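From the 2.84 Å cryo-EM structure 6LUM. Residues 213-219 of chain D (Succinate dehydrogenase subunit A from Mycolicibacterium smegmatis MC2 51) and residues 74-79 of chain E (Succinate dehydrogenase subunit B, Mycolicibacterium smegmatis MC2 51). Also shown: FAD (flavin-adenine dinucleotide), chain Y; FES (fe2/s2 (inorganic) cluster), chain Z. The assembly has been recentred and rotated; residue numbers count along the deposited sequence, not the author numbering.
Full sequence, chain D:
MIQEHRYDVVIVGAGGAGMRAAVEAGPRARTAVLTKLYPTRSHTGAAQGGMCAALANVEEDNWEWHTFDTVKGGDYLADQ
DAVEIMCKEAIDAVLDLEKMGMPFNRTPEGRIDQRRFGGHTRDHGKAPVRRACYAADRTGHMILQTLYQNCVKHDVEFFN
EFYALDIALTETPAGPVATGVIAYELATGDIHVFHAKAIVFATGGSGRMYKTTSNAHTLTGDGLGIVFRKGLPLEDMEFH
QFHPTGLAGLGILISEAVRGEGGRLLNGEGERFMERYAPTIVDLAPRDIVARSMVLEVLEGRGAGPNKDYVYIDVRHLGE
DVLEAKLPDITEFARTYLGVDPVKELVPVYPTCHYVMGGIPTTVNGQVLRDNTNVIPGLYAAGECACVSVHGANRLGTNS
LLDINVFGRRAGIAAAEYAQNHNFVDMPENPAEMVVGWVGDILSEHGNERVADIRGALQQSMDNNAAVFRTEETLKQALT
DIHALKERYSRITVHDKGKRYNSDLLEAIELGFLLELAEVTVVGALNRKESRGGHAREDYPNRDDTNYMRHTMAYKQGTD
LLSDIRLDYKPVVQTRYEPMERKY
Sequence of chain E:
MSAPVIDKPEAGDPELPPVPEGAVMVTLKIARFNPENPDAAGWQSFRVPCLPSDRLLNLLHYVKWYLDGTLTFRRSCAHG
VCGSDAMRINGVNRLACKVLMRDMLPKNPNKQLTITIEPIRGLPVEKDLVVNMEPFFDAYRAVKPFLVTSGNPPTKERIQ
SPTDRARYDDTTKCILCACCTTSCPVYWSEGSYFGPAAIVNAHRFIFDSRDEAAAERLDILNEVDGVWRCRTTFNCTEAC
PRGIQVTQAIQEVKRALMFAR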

# COMPACT_ATOMS: atom_id res chain seq x y z
N THR D 213 4.24 -51.51 0.52
CA THR D 213 4.71 -50.33 1.22
C THR D 213 3.59 -49.31 1.30
O THR D 213 2.62 -49.38 0.57
CB THR D 213 5.92 -49.71 0.53
OG1 THR D 213 6.34 -48.56 1.26
CG2 THR D 213 5.56 -49.28 -0.85
N SER D 214 3.75 -48.36 2.20
CA SER D 214 2.76 -47.32 2.37
C SER D 214 3.18 -45.98 1.78
O SER D 214 2.38 -45.05 1.77
CB SER D 214 2.44 -47.12 3.84
OG SER D 214 3.32 -46.20 4.42
N ASN D 215 4.41 -45.87 1.27
CA ASN D 215 4.90 -44.59 0.81
C ASN D 215 4.33 -44.25 -0.56
O ASN D 215 3.71 -45.08 -1.23
CB ASN D 215 6.42 -44.59 0.74
CG ASN D 215 7.04 -45.05 2.02
OD1 ASN D 215 7.34 -44.26 2.90
ND2 ASN D 215 7.24 -46.34 2.12
N ALA D 216 4.54 -43.01 -0.97
CA ALA D 216 4.07 -42.54 -2.25
C ALA D 216 4.73 -43.32 -3.38
O ALA D 216 5.62 -44.12 -3.16
CB ALA D 216 4.35 -41.05 -2.39
N HIS D 217 4.26 -43.09 -4.59
CA HIS D 217 4.95 -43.64 -5.74
C HIS D 217 6.20 -42.87 -6.08
O HIS D 217 7.02 -43.35 -6.87
CB HIS D 217 4.03 -43.66 -6.96
CG HIS D 217 3.03 -44.76 -6.94
ND1 HIS D 217 3.30 -46.02 -7.41
CD2 HIS D 217 1.74 -44.78 -6.52
CE1 HIS D 217 2.24 -46.78 -7.27
NE2 HIS D 217 1.28 -46.05 -6.73
N THR D 218 6.38 -41.70 -5.47
CA THR D 218 7.48 -40.80 -5.76
C THR D 218 8.53 -40.79 -4.67
O THR D 218 9.42 -39.94 -4.70
CB THR D 218 6.93 -39.40 -5.97
OG1 THR D 218 6.25 -38.98 -4.79
CG2 THR D 218 5.95 -39.39 -7.10
N LEU D 219 8.43 -41.68 -3.69
CA LEU D 219 9.43 -41.79 -2.64
C LEU D 219 10.37 -42.93 -3.00
O LEU D 219 10.27 -44.04 -2.49
CB LEU D 219 8.79 -42.03 -1.28
CG LEU D 219 8.06 -40.86 -0.65
CD1 LEU D 219 7.80 -41.19 0.78
CD2 LEU D 219 8.86 -39.60 -0.77
PA FAD Y . 8.37 -35.67 2.31
O1A FAD Y . 7.18 -34.90 2.83
O2A FAD Y . 8.42 -37.17 2.45
O5B FAD Y . 8.56 -35.30 0.75
C5B FAD Y . 9.85 -35.01 0.22
C4B FAD Y . 9.77 -33.74 -0.63
O4B FAD Y . 11.05 -33.48 -1.22
C3B FAD Y . 8.75 -33.90 -1.75
O3B FAD Y . 7.67 -32.98 -1.54
C2B FAD Y . 9.51 -33.64 -3.04
O2B FAD Y . 8.97 -32.54 -3.79
C1B FAD Y . 10.95 -33.33 -2.64
N9A FAD Y . 11.87 -34.28 -3.32
C8A FAD Y . 12.03 -35.58 -3.01
N7A FAD Y . 12.95 -36.16 -3.82
C5A FAD Y . 13.39 -35.22 -4.67
C6A FAD Y . 14.37 -35.16 -5.79
N6A FAD Y . 15.07 -36.26 -6.16
N1A FAD Y . 14.53 -33.98 -6.42
C2A FAD Y . 13.83 -32.88 -6.06
N3A FAD Y . 12.94 -32.86 -5.06
C4A FAD Y . 12.68 -33.98 -4.34
N1 FAD Y . 4.61 -39.34 10.64
C2 FAD Y . 4.03 -38.93 11.80
O2 FAD Y . 4.74 -38.34 12.65
N3 FAD Y . 2.73 -39.13 12.08
C4 FAD Y . 1.91 -39.75 11.22
O4 FAD Y . 0.70 -39.92 11.51
C4X FAD Y . 2.46 -40.23 9.93
N5 FAD Y . 1.69 -40.86 9.02
C5X FAD Y . 2.22 -41.29 7.85
C6 FAD Y . 1.42 -41.94 6.92
C7 FAD Y . 1.96 -42.38 5.72
C7M FAD Y . 1.08 -43.08 4.71
C8 FAD Y . 3.39 -42.15 5.42
C8M FAD Y . 3.97 -42.63 4.11
C9 FAD Y . 4.20 -41.50 6.34
C9A FAD Y . 3.67 -41.06 7.54
N10 FAD Y . 4.48 -40.40 8.49
C10 FAD Y . 3.90 -39.97 9.69
C1' FAD Y . 5.90 -40.17 8.22
C2' FAD Y . 6.16 -38.67 8.13
O2' FAD Y . 5.14 -38.05 7.34
C3' FAD Y . 7.52 -38.39 7.50
O3' FAD Y . 8.54 -38.52 8.49
C4' FAD Y . 7.57 -36.98 6.91
O4' FAD Y . 6.36 -36.74 6.18
C5' FAD Y . 8.77 -36.82 5.98
O5' FAD Y . 8.55 -35.71 5.11
P FAD Y . 9.79 -34.83 4.57
O1P FAD Y . 9.50 -33.38 4.86
O2P FAD Y . 11.06 -35.47 5.07
O3P FAD Y . 9.70 -35.05 2.98
FE1 FES Z . -2.81 -38.74 -5.06
FE2 FES Z . -4.87 -39.84 -6.96
S1 FES Z . -2.72 -40.15 -6.72
S2 FES Z . -4.97 -38.46 -5.27
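Chain E 74-79: RRSCAH

Neither stretch forms regular helix or strand, so the packing is that of one loop on another. Measured end to end, CA 214 to 218 of chain D and CA 75 to 78 of chain E point 162° apart, close to antiparallel. The register follows from the CA atoms: Cys77(E) CA lies 4.2 Å from Ala216(D) CA, and Ser76(E) CA lies 5.2 Å from His217(D) CA. Together the two stretches bury 353 Å².

Arg74(E) makes no contact with residues 213-219 of chain D. At Arg75(E), extended at phi/psi -168/137, CA-to-CB points sideways, but the end of the side chain comes nearer: NH1 is 3.8 Å from His217(D) CB, which lies over one face of the guanidinium. Thr218(D) CG2 sits at the guanidinium edge, 3.9 Å from Arg75(E) NH1, and 3.8 Å from the backbone Arg75(E) O.

Ser76(E) supplies the polar anchor. His217(D) N donates to Ser76(E) O at 2.6 Å with an N-H...acceptor angle of 166°, a short and nearly linear bond between backbones. A weak hydrogen bond links Ser76(E) OG and Thr218(D) OG1 at 3.4 Å; either hydroxyl could donate. Ala216(D) CB also packs 3.4 Å from Ser76(E) O.

Cys77(E) turns its CA-to-CB bond away from the chain D stretch, and its SG lies 2.8 Å from FE1 of the iron-sulfur cluster. Its backbone still faces the partner: Cys77(E) CA is 4.1 Å from Ala216(D) CB, and Cys77(E) O is 3.6 Å from His217(D) CD2, near the plane of the imidazole at its edge.

Ala78(E) closes the contact, its CB 3.7 Å from Asn215(D) O and 3.9 Å from Ser214(D) O. This reaches the part of chain D beside the flavin, where Ser214(D) OG is 3.6 Å from FAD C8M. His79(E) lies beyond the contact and makes none with the chain D stretch.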

# COMPACT_ATOMS: atom_id res chain seq x y z
N ARG E 74 0.13 -37.64 -14.09
CA ARG E 74 0.64 -37.32 -12.77
C ARG E 74 0.03 -38.24 -11.73
O ARG E 74 -1.15 -38.59 -11.82
CB ARG E 74 0.31 -35.88 -12.40
CG ARG E 74 1.32 -34.88 -12.82
CD ARG E 74 0.75 -33.51 -12.72
NE ARG E 74 1.66 -32.52 -13.24
CZ ARG E 74 1.27 -31.40 -13.83
NH1 ARG E 74 -0.01 -31.15 -13.97
NH2 ARG E 74 2.16 -30.55 -14.28
N ARG E 75 0.83 -38.65 -10.76
CA ARG E 75 0.35 -39.41 -9.62
C ARG E 75 1.45 -39.45 -8.58
O ARG E 75 2.63 -39.57 -8.93
CB ARG E 75 -0.05 -40.84 -10.00
CG ARG E 75 1.06 -41.86 -10.00
CD ARG E 75 1.97 -41.72 -11.18
NE ARG E 75 3.01 -42.74 -11.20
CZ ARG E 75 4.20 -42.60 -10.65
NH1 ARG E 75 4.53 -41.47 -10.05
NH2 ARG E 75 5.08 -43.59 -10.71
N SER E 76 1.09 -39.25 -7.32
CA SER E 76 2.05 -39.38 -6.25
C SER E 76 1.67 -40.45 -5.24
O SER E 76 2.36 -41.46 -5.15
CB SER E 76 2.19 -38.03 -5.56
OG SER E 76 3.02 -38.11 -4.42
N CYS E 77 0.54 -40.32 -4.58
CA CYS E 77 0.34 -40.96 -3.29
C CYS E 77 -0.10 -42.40 -3.47
O CYS E 77 -0.50 -42.83 -4.54
CB CYS E 77 -0.69 -40.20 -2.47
SG CYS E 77 -2.37 -40.50 -2.94
N ALA E 78 -0.02 -43.16 -2.37
CA ALA E 78 -0.62 -44.49 -2.39
C ALA E 78 -2.12 -44.37 -2.15
O ALA E 78 -2.92 -44.59 -3.07
CB ALA E 78 0.04 -45.38 -1.34
N HIS E 79 -2.53 -43.97 -0.94
CA HIS E 79 -3.91 -43.57 -0.75
C HIS E 79 -4.07 -42.48 0.30
O HIS E 79 -5.08 -42.44 1.00
CB HIS E 79 -4.77 -44.77 -0.40
CG HIS E 79 -5.31 -45.49 -1.60
ND1 HIS E 79 -4.78 -46.68 -2.04
CD2 HIS E 79 -6.30 -45.17 -2.47
CE1 HIS E 79 -5.43 -47.07 -3.12
NE2 HIS E 79 -6.36 -46.17 -3.40